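Local coordinates for protein coclaurine N-methyltransferase (PDB 6GKV) that catalyses the N-methylation of coclaurine and probably of related tetrahydroisoquinolines, with S-adenosyl-L-methionine as methyl donor, in plant alkaloid biosynthesis, at residues W277-S280 and G281-S285; I109-L112 and D113-E117. All coordinates share one frame; numbering follows the deposited sequence.

Interaction 1 (W277-S280 and G281-S285); sequences WTLS and GKHFS. With F2W (6,7-dimethoxy-2-methyl-1,2,3,4-tetrahydroisoquinolin-2-ium), chain D.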
ATOM      1  N   TRP A 277      10.217  -3.337  -2.624  1.00 51.44           N
ATOM      2  CA  TRP A 277      10.478  -3.253  -4.040  1.00 44.64           C
ATOM      3  C   TRP A 277       9.405  -4.071  -4.718  1.00 48.93           C
ATOM      4  O   TRP A 277       8.836  -4.964  -4.091  1.00 47.69           O
ATOM      5  CB  TRP A 277      11.835  -3.831  -4.408  1.00 39.98           C
ATOM      6  CG  TRP A 277      13.019  -3.340  -3.653  1.00 37.32           C
ATOM      7  CD1 TRP A 277      13.963  -2.454  -4.108  1.00 43.22           C
ATOM      8  CD2 TRP A 277      13.456  -3.749  -2.354  1.00 34.02           C
ATOM      9  NE1 TRP A 277      14.939  -2.258  -3.156  1.00 41.28           N
ATOM     10  CE2 TRP A 277      14.646  -3.051  -2.045  1.00 43.44           C
ATOM     11  CE3 TRP A 277      12.938  -4.627  -1.374  1.00 40.35           C
ATOM     12  CZ2 TRP A 277      15.339  -3.185  -0.847  1.00 31.34           C
ATOM     13  CZ3 TRP A 277      13.625  -4.772  -0.170  1.00 40.17           C
ATOM     14  CH2 TRP A 277      14.815  -4.053   0.078  1.00 42.80           C
ATOM     15  N   THR A 278       9.119  -3.779  -5.980  1.00 38.36           N
ATOM     16  CA  THR A 278       8.543  -4.792  -6.838  1.00 40.29           C
ATOM     17  C   THR A 278       9.499  -5.038  -7.993  1.00 44.99           C
ATOM     18  O   THR A 278      10.585  -4.440  -8.072  1.00 51.35           O
ATOM     19  CB  THR A 278       7.171  -4.428  -7.398  1.00 41.25           C
ATOM     20  OG1 THR A 278       7.294  -3.320  -8.304  1.00 43.56           O
ATOM     21  CG2 THR A 278       6.170  -4.135  -6.269  1.00 29.59           C
ATOM     22  N   LEU A 279       9.071  -5.912  -8.893  1.00 46.79           N
ATOM     23  CA  LEU A 279       9.923  -6.501  -9.917  1.00 44.51           C
ATOM     24  C   LEU A 279       9.022  -6.977 -11.071  1.00 48.25           C
ATOM     25  O   LEU A 279       8.008  -7.641 -10.832  1.00 45.97           O
ATOM     26  CB  LEU A 279      10.710  -7.631  -9.265  1.00 47.99           C
ATOM     27  CG  LEU A 279      11.705  -8.608  -9.851  1.00 55.99           C
ATOM     28  CD1 LEU A 279      12.891  -8.700  -8.915  1.00 57.53           C
ATOM     29  CD2 LEU A 279      11.037  -9.952  -9.923  1.00 48.06           C
ATOM     30  N   SER A 280       9.346  -6.612 -12.308  1.00 46.48           N
ATOM     31  CA  SER A 280       8.455  -6.922 -13.441  1.00 43.38           C
ATOM     32  C   SER A 280       8.087  -8.397 -13.595  1.00 40.16           C
ATOM     33  O   SER A 280       8.944  -9.283 -13.482  1.00 43.06           O
ATOM     34  CB  SER A 280       9.066  -6.479 -14.764  1.00 34.30           C
ATOM     35  OG  SER A 280       8.352  -7.104 -15.824  1.00 41.95           O
ATOM     36  N   GLY A 281       6.827  -8.647 -13.920  1.00 35.42           N
ATOM     37  CA  GLY A 281       6.366 -10.000 -14.227  1.00 43.65           C
ATOM     38  C   GLY A 281       7.076 -10.702 -15.389  1.00 48.16           C
ATOM     39  O   GLY A 281       6.879 -11.909 -15.624  1.00 50.24           O
ATOM     40  N   LYS A 282       7.916  -9.960 -16.105  1.00 47.06           N
ATOM     41  CA  LYS A 282       8.677 -10.513 -17.224  1.00 48.91           C
ATOM     42  C   LYS A 282       9.729 -11.511 -16.749  1.00 42.98           C
ATOM     43  O   LYS A 282      10.137 -12.399 -17.485  1.00 46.23           O
ATOM     44  CB  LYS A 282       9.352  -9.385 -18.026  1.00 47.11           C
ATOM     45  CG  LYS A 282       8.447  -8.731 -19.047  1.00 53.50           C
ATOM     46  CD  LYS A 282       9.260  -8.178 -20.223  1.00 61.58           C
ATOM     47  CE  LYS A 282      10.272  -7.137 -19.748  1.00 72.21           C
ATOM     48  NZ  LYS A 282      10.278  -5.873 -20.550  1.00 77.39           N
ATOM     49  N   HIS A 283      10.189 -11.340 -15.521  1.00 44.19           N
ATOM     50  CA  HIS A 283      11.165 -12.255 -14.946  1.00 43.10           C
ATOM     51  C   HIS A 283      10.560 -13.615 -14.642  1.00 40.38           C
ATOM     52  O   HIS A 283      11.136 -14.661 -14.983  1.00 45.42           O
ATOM     53  CB  HIS A 283      11.758 -11.659 -13.678  1.00 41.85           C
ATOM     54  CG  HIS A 283      12.435 -10.347 -13.892  1.00 39.70           C
ATOM     55  ND1 HIS A 283      13.734 -10.246 -14.345  1.00 41.49           N
ATOM     56  CD2 HIS A 283      12.007  -9.079 -13.692  1.00 46.34           C
ATOM     57  CE1 HIS A 283      14.075  -8.975 -14.421  1.00 42.04           C
ATOM     58  NE2 HIS A 283      13.048  -8.245 -14.022  1.00 45.22           N
ATOM     59  N   PHE A 284       9.395 -13.636 -14.014  1.00 29.71           N
ATOM     60  CA  PHE A 284       8.815 -14.946 -13.752  1.00 28.93           C
ATOM     61  C   PHE A 284       8.232 -15.516 -15.039  1.00 35.84           C
ATOM     62  O   PHE A 284       8.172 -16.738 -15.222  1.00 44.83           O
ATOM     63  CB  PHE A 284       7.767 -14.911 -12.636  1.00 22.71           C
ATOM     64  CG  PHE A 284       7.590 -16.245 -11.961  1.00 29.45           C
ATOM     65  CD1 PHE A 284       8.550 -17.214 -12.135  1.00 42.27           C
ATOM     66  CD2 PHE A 284       6.537 -16.511 -11.113  1.00 41.01           C
ATOM     67  CE1 PHE A 284       8.443 -18.445 -11.547  1.00 48.25           C
ATOM     68  CE2 PHE A 284       6.452 -17.758 -10.490  1.00 45.21           C
ATOM     69  CZ  PHE A 284       7.400 -18.730 -10.730  1.00 41.36           C
ATOM     70  N   SER A 285       7.844 -14.641 -15.953  1.00 41.97           N
ATOM     71  CA  SER A 285       7.355 -15.128 -17.226  1.00 41.95           C
ATOM     72  C   SER A 285       8.481 -15.859 -17.925  1.00 46.43           C
ATOM     73  O   SER A 285       8.294 -16.968 -18.418  1.00 50.88           O
ATOM     74  CB  SER A 285       6.821 -13.994 -18.089  1.00 43.32           C
ATOM     75  OG  SER A 285       6.195 -14.526 -19.246  1.00 53.20           O
TER
HETATM   76  CAM F2W D 502       3.457 -20.940 -12.542  1.00 42.62           C
HETATM   77  OAK F2W D 502       2.561 -20.066 -11.817  1.00 40.22           O
HETATM   78  CAB F2W D 502       2.946 -19.975 -10.503  1.00 40.37           C
HETATM   79  CAA F2W D 502       4.081 -20.612  -9.989  1.00 46.93           C
HETATM   80  CAF F2W D 502       4.368 -20.460  -8.635  1.00 47.90           C
HETATM   81  CAJ F2W D 502       5.488 -21.020  -8.045  1.00 54.78           C
HETATM   82  CAI F2W D 502       5.454 -21.252  -6.500  1.00 59.35           C
HETATM   83  NAH F2W D 502       5.216 -19.913  -5.936  1.00 65.15           N
HETATM   84  CAO F2W D 502       4.922 -20.226  -4.524  1.00 72.54           C
HETATM   85  CAG F2W D 502       3.901 -19.637  -6.521  1.00 50.62           C
HETATM   86  CAE F2W D 502       3.605 -19.641  -7.848  1.00 40.96           C
HETATM   87  CAD F2W D 502       2.458 -19.033  -8.351  1.00 34.43           C
HETATM   88  CAC F2W D 502       2.157 -19.172  -9.695  1.00 27.17           C
HETATM   89  OAL F2W D 502       1.063 -18.618 -10.304  1.00 42.38           O
HETATM   90  CAN F2W D 502       0.193 -17.768  -9.534  1.00 31.92           C
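Ser280 meets Lys282 and His283 through two hydrogen bonds that turn the chain from strand into helix. Its hydroxyl, swung anti to its own backbone N (chi1 165°), accepts from the backbone N of Lys282, with 2.9 Å between Ser280 OG and Lys282 N and a nearly straight N-H...O line. The carbonyl takes the second bond, 3.2 Å from Ser280 O to His283 N, the donor standing above the carbonyl plane. Ser280 is thus the N-cap of helix 281-297, where strand 272-279, an edge strand of the mixed sheet within this chain, hands over to the helix in the Rossmann-like methyltransferase fold (strand order 3-2-1-4-5-7-6). That carbonyl oxygen also lies at the edge of the His283 imidazole, Ser280 O being 3.1 Å from His283 CD2.

Leu279 supplies the apolar contact. Its side chain crosses that of His283 at about a right angle, Leu279 CG lying 3.9 Å from His283 CD2. The imidazole is also fixed from outside: His283 ND1 is hydrogen-bonded to the backbone N of Phe97, and the ring stacks with Tyr96.

Aromatic contact carries the helix start into the alkaloid pocket. F2W CAA, on the dimethoxy ring, lies oblique to the Phe284 ring, 3.7 Å from Phe284 CE2, and F2W CAF lies at that ring's edge, in its plane. Phe334 meets Phe284 edge-to-face.

Interaction 2 (I109-L112 and D113-E117); sequences IAML and DLYCE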
ATOM      1  N   ILE A 109      21.022 -17.493 -10.299  1.00 65.33           N
ATOM      2  CA  ILE A 109      22.118 -16.819  -9.598  1.00 65.13           C
ATOM      3  C   ILE A 109      21.843 -15.338  -9.308  1.00 60.55           C
ATOM      4  O   ILE A 109      22.064 -14.868  -8.195  1.00 63.47           O
ATOM      5  CB  ILE A 109      23.428 -16.932 -10.408  1.00 62.92           C
ATOM      6  CG1 ILE A 109      23.808 -18.409 -10.624  1.00 69.35           C
ATOM      7  CG2 ILE A 109      24.556 -16.167  -9.726  1.00 61.85           C
ATOM      8  CD1 ILE A 109      24.026 -19.204  -9.337  1.00 76.49           C
ATOM      9  N   ALA A 110      21.346 -14.615 -10.305  1.00 59.72           N
ATOM     10  CA  ALA A 110      21.067 -13.190 -10.152  1.00 53.27           C
ATOM     11  C   ALA A 110      19.994 -12.893  -9.099  1.00 51.18           C
ATOM     12  O   ALA A 110      20.145 -11.934  -8.328  1.00 59.16           O
ATOM     13  CB  ALA A 110      20.674 -12.591 -11.481  1.00 42.89           C
ATOM     14  N   MET A 111      18.918 -13.682  -9.064  1.00 45.19           N
ATOM     15  CA  MET A 111      17.908 -13.519  -8.007  1.00 59.91           C
ATOM     16  C   MET A 111      18.492 -13.836  -6.621  1.00 59.86           C
ATOM     17  O   MET A 111      18.203 -13.138  -5.654  1.00 60.96           O
ATOM     18  CB  MET A 111      16.689 -14.423  -8.219  1.00 56.38           C
ATOM     19  CG  MET A 111      15.479 -13.850  -8.893  1.00 56.00           C
ATOM     20  SD  MET A 111      14.730 -12.285  -8.429  1.00 62.85           S
ATOM     21  CE  MET A 111      14.760 -12.384  -6.736  1.00 35.69           C
ATOM     22  N   LEU A 112      19.280 -14.905  -6.536  1.00 51.60           N
ATOM     23  CA  LEU A 112      19.831 -15.357  -5.269  1.00 54.75           C
ATOM     24  C   LEU A 112      20.747 -14.279  -4.690  1.00 65.17           C
ATOM     25  O   LEU A 112      20.668 -13.951  -3.500  1.00 57.88           O
ATOM     26  CB  LEU A 112      20.571 -16.688  -5.453  1.00 49.03           C
ATOM     27  CG  LEU A 112      19.607 -17.870  -5.651  1.00 46.40           C
ATOM     28  CD1 LEU A 112      20.321 -19.197  -5.918  1.00 46.22           C
ATOM     29  CD2 LEU A 112      18.651 -17.993  -4.458  1.00 49.21           C
ATOM     30  N   ASP A 113      21.597 -13.722  -5.551  1.00 69.02           N
ATOM     31  CA  ASP A 113      22.430 -12.578  -5.196  1.00 70.17           C
ATOM     32  C   ASP A 113      21.590 -11.402  -4.714  1.00 66.17           C
ATOM     33  O   ASP A 113      21.887 -10.792  -3.684  1.00 64.01           O
ATOM     34  CB  ASP A 113      23.282 -12.150  -6.388  1.00 71.72           C
ATOM     35  CG  ASP A 113      24.539 -12.983  -6.527  1.00 74.45           C
ATOM     36  OD1 ASP A 113      24.825 -13.773  -5.603  1.00 69.16           O
ATOM     37  OD2 ASP A 113      25.247 -12.838  -7.547  1.00 80.70           O
ATOM     38  N   LEU A 114      20.531 -11.096  -5.457  1.00 57.67           N
ATOM     39  CA  LEU A 114      19.657  -9.981  -5.111  1.00 58.57           C
ATOM     40  C   LEU A 114      18.991 -10.162  -3.732  1.00 59.40           C
ATOM     41  O   LEU A 114      18.771  -9.192  -3.014  1.00 67.80           O
ATOM     42  CB  LEU A 114      18.602  -9.790  -6.210  1.00 53.97           C
ATOM     43  CG  LEU A 114      17.656  -8.601  -6.062  1.00 51.03           C
ATOM     44  CD1 LEU A 114      18.406  -7.283  -5.797  1.00 39.52           C
ATOM     45  CD2 LEU A 114      16.726  -8.485  -7.274  1.00 39.28           C
ATOM     46  N   TYR A 115      18.679 -11.401  -3.366  1.00 55.30           N
ATOM     47  CA  TYR A 115      18.128 -11.697  -2.046  1.00 55.78           C
ATOM     48  C   TYR A 115      19.120 -11.337  -0.947  1.00 55.73           C
ATOM     49  O   TYR A 115      18.748 -10.776   0.080  1.00 53.71           O
ATOM     50  CB  TYR A 115      17.770 -13.174  -1.910  1.00 57.84           C
ATOM     51  CG  TYR A 115      16.640 -13.667  -2.776  1.00 59.22           C
ATOM     52  CD1 TYR A 115      15.608 -12.831  -3.153  1.00 55.10           C
ATOM     53  CD2 TYR A 115      16.589 -15.011  -3.184  1.00 60.82           C
ATOM     54  CE1 TYR A 115      14.546 -13.318  -3.904  1.00 44.67           C
ATOM     55  CE2 TYR A 115      15.559 -15.493  -3.963  1.00 51.01           C
ATOM     56  CZ  TYR A 115      14.542 -14.632  -4.338  1.00 43.94           C
ATOM     57  OH  TYR A 115      13.512 -15.110  -5.124  1.00 41.50           O
ATOM     58  N   CYS A 116      20.385 -11.688  -1.169  1.00 55.61           N
ATOM     59  CA  CYS A 116      21.434 -11.438  -0.189  1.00 61.21           C
ATOM     60  C   CYS A 116      21.691  -9.965  -0.033  1.00 58.13           C
ATOM     61  O   CYS A 116      21.984  -9.496   1.058  1.00 63.76           O
ATOM     62  CB  CYS A 116      22.727 -12.141  -0.586  1.00 62.47           C
ATOM     63  SG  CYS A 116      22.507 -13.894  -0.808  1.00 70.55           S
ATOM     64  N   GLU A 117      21.585  -9.252  -1.144  1.00 58.09           N
ATOM     65  CA  GLU A 117      21.725  -7.807  -1.162  1.00 65.95           C
ATOM     66  C   GLU A 117      20.597  -7.172  -0.357  1.00 65.45           C
ATOM     67  O   GLU A 117      20.846  -6.417   0.589  1.00 67.11           O
ATOM     68  CB  GLU A 117      21.723  -7.310  -2.609  1.00 76.08           C
ATOM     69  CG  GLU A 117      21.922  -5.822  -2.838  1.00 82.15           C
ATOM     70  CD  GLU A 117      21.990  -5.496  -4.333  1.00 90.77           C
ATOM     71  OE1 GLU A 117      22.442  -6.368  -5.113  1.00 94.68           O
ATOM     72  OE2 GLU A 117      21.576  -4.387  -4.734  1.00 90.41           O
TER
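Met111 and Tyr115 lie one turn apart on helix 104-118, and the sulfur of the first approaches the ring of the second obliquely, a Met-aromatic contact. Met111 SD stands 5.3 Å from the centroid of the Tyr115 ring and 40° off its normal. The helix belongs to the Rossmann-like methyltransferase domain, and it brings the Tyr115 side chain to about 6 Å, between nearest atoms, from the bound S-adenosyl-L-homocysteine.

The tyrosine ring fills the groove between Met111 and Leu112. Tyr115 CG stands anti to its own carbonyl carbon (chi1 -67°), which lays the ring back along the helix with one face over the carbonyl of Met111. There Met111 O sits 3.3 Å from the plane of the Tyr115 ring, offset toward the rim. Leu112 closes the groove at the ring's edge, where Leu112 CD2 comes within 3.8 Å of Tyr115 CD2. The phenol oxygen projects past this groove to hydrogen-bond with Glu226 OE1 and Lys91 NZ, joining the helix to strand 221-230 and to the loop that carries Lys91. Glu226 and Lys91 would probably lose their shared hydroxyl partner, and a gap would open between Met111 and Leu112, with an alanine here.

Leu112 and Cys116 pack against helix 136-143, Leu112 on Leu137 and His140, Cys116 on Val141, and Asp113 also touches His140. The i to i+4 backbone bonds, such as that from Asp113 N to Ile109 O at 2.9 Å, span the same turn as the side-chain contacts. The Ile109 and Asp113 side chains run side by side, pointing the same way, with Ile109 CG2 4.0 Å from Asp113 OD2.

How the interactions relate
From the N terminus, the chain first reaches interaction 2, a turn-to-turn contact inside helix 104-118, just ahead of the first strand of the sheet, 126-130. Interaction 1 follows much later, after strand 221-230, where strand 272-279 runs into helix 281-297. Each joins neighbouring residues, so neither closes a long loop; they stand in series and neither nest nor cross. In space they meet, with centres about 14 Å apart: Leu279 CD1 packs against Met111 SD at 4.1 Å and Leu114 CD2 at 4.2 Å. Helix 104-118, near the bound S-adenosyl-L-homocysteine, is thereby tied to the strand-helix junction bordering the alkaloid pocket.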